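Local coordinates for dihydrodipicolinate reductase N-terminus domain-containing protein (PDB 6IAQ) that probably catalyses the NADP-dependent reductive amination of ketones to chiral amines, acting as a native amine dehydrogenase, at residues M110-W114 with I324-D328. Numbering follows the deposited sequence.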
# COMPACT_ATOMS: atom_id res chain seq x y z
N MET A 110 -17.45 -5.40 -10.67
CA MET A 110 -16.69 -6.67 -10.55
C MET A 110 -15.54 -6.49 -9.54
O MET A 110 -14.92 -7.49 -9.18
CB MET A 110 -16.14 -7.13 -11.90
CG MET A 110 -17.11 -8.02 -12.68
SD MET A 110 -17.41 -9.61 -11.82
CE MET A 110 -15.83 -10.40 -12.03
N LEU A 111 -15.24 -5.27 -9.08
CA LEU A 111 -14.18 -5.06 -8.05
C LEU A 111 -14.48 -5.97 -6.86
O LEU A 111 -13.52 -6.63 -6.34
CB LEU A 111 -14.14 -3.58 -7.63
CG LEU A 111 -13.07 -3.24 -6.59
CD1 LEU A 111 -11.69 -3.27 -7.21
CD2 LEU A 111 -13.39 -1.89 -5.96
N TYR A 112 -15.74 -5.99 -6.45
CA TYR A 112 -16.23 -6.83 -5.34
C TYR A 112 -17.74 -6.99 -5.49
O TYR A 112 -18.51 -6.20 -4.95
CB TYR A 112 -15.84 -6.23 -3.98
CG TYR A 112 -15.87 -7.26 -2.88
CD1 TYR A 112 -14.76 -8.06 -2.60
CD2 TYR A 112 -17.03 -7.48 -2.16
CE1 TYR A 112 -14.81 -9.04 -1.62
CE2 TYR A 112 -17.10 -8.45 -1.18
CZ TYR A 112 -15.99 -9.23 -0.91
OH TYR A 112 -16.05 -10.18 0.05
N PRO A 113 -18.20 -7.97 -6.31
CA PRO A 113 -19.60 -8.04 -6.71
C PRO A 113 -20.52 -8.91 -5.84
O PRO A 113 -21.73 -8.88 -6.09
CB PRO A 113 -19.46 -8.67 -8.09
CG PRO A 113 -18.35 -9.69 -7.92
CD PRO A 113 -17.37 -8.98 -7.00
N TRP A 114 -19.97 -9.61 -4.85
CA TRP A 114 -20.68 -10.67 -4.09
C TRP A 114 -21.96 -10.11 -3.43
O TRP A 114 -22.98 -10.84 -3.40
CB TRP A 114 -19.76 -11.28 -3.04
CG TRP A 114 -18.52 -11.90 -3.61
CD1 TRP A 114 -17.27 -11.36 -3.55
CD2 TRP A 114 -18.40 -13.15 -4.32
NE1 TRP A 114 -16.38 -12.20 -4.19
CE2 TRP A 114 -17.03 -13.31 -4.64
CE3 TRP A 114 -19.29 -14.15 -4.69
CZ2 TRP A 114 -16.54 -14.42 -5.33
CZ3 TRP A 114 -18.81 -15.26 -5.36
CH2 TRP A 114 -17.45 -15.40 -5.69
N ILE A 324 -14.21 -16.41 -9.53
CA ILE A 324 -14.08 -14.95 -9.29
C ILE A 324 -13.02 -14.78 -8.20
O ILE A 324 -13.27 -15.26 -7.07
CB ILE A 324 -15.42 -14.30 -8.88
CG1 ILE A 324 -16.44 -14.33 -10.02
CG2 ILE A 324 -15.21 -12.87 -8.39
CD1 ILE A 324 -17.78 -13.75 -9.61
N VAL A 325 -11.89 -14.17 -8.53
CA VAL A 325 -10.85 -13.83 -7.52
C VAL A 325 -10.75 -12.30 -7.45
O VAL A 325 -10.38 -11.68 -8.46
CB VAL A 325 -9.51 -14.50 -7.86
CG1 VAL A 325 -8.47 -14.15 -6.78
CG2 VAL A 325 -9.63 -16.03 -7.97
N THR A 326 -11.11 -11.72 -6.32
CA THR A 326 -11.07 -10.26 -6.06
C THR A 326 -9.66 -9.82 -5.67
O THR A 326 -8.88 -10.62 -5.13
CB THR A 326 -12.11 -9.89 -5.00
OG1 THR A 326 -11.85 -10.68 -3.83
CG2 THR A 326 -13.52 -10.13 -5.49
N VAL A 327 -9.34 -8.57 -5.97
CA VAL A 327 -7.95 -8.03 -5.93
C VAL A 327 -7.40 -7.97 -4.49
O VAL A 327 -6.19 -8.00 -4.34
CB VAL A 327 -7.89 -6.67 -6.62
CG1 VAL A 327 -8.08 -6.85 -8.13
CG2 VAL A 327 -8.88 -5.68 -6.01
N ASP A 328 -8.25 -7.87 -3.49
CA ASP A 328 -7.86 -7.95 -2.06
C ASP A 328 -7.23 -9.32 -1.75
O ASP A 328 -6.46 -9.38 -0.79
CB ASP A 328 -9.06 -7.71 -1.15
CG ASP A 328 -10.19 -8.70 -1.39
OD1 ASP A 328 -10.79 -8.67 -2.47
OD2 ASP A 328 -10.47 -9.48 -0.49
O HOH W 1 -11.49 -7.67 -7.71
O HOH W 2 -13.55 -12.59 -3.39
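Ile324 and Thr326, whose CA-to-CB bonds point toward 110-114, account for most of the area that 324-328 contributes (91 and 60 Å²); both sides together bury 378 Å². Thr326 adopts the p rotamer, which sends CG2 into 110-114: it lies 3.6 Å from Leu111 O, 3.8 Å from Tyr112 CD1 and 3.8 Å from Trp114 NE1. Its hydroxyl is held at the same time, since Thr326 OG1 donates to Asp328 OD1 (2.6 Å) and accepts from a water 2.6 Å away that in turn accepts a hydrogen bond from Trp114 NE1 (3.0 Å). Ile324, in the extended mt conformation, reaches Trp114 CZ2 with CG2 (3.7 Å) and Pro113 CG with CD1 (4.4 Å). Met110 coils through three m torsions, bringing its CE to 4.4 Å from Ile324 CG2. Although the CA-to-CB bond of Leu111 points away, its tp rotamer returns CD1 to 3.9 Å from Val327 CG2. A second water joins the backbones, donating to Leu111 O (2.7 Å) and accepting from Val327 N (2.9 Å). Asp328 OD1 lies near the plane of the Tyr112 ring, at its edge, 4.0 Å from Tyr112 CD1; the tyrosine packs otherwise on helix 203-215. With strands 102-105 and 323-324 in one parallel sheet and the side chain of Leu111 about 7 Å from the bound NADP, the arrangement is that of loops following the strands of a Rossmann-type dinucleotide-binding domain, beside its cofactor site.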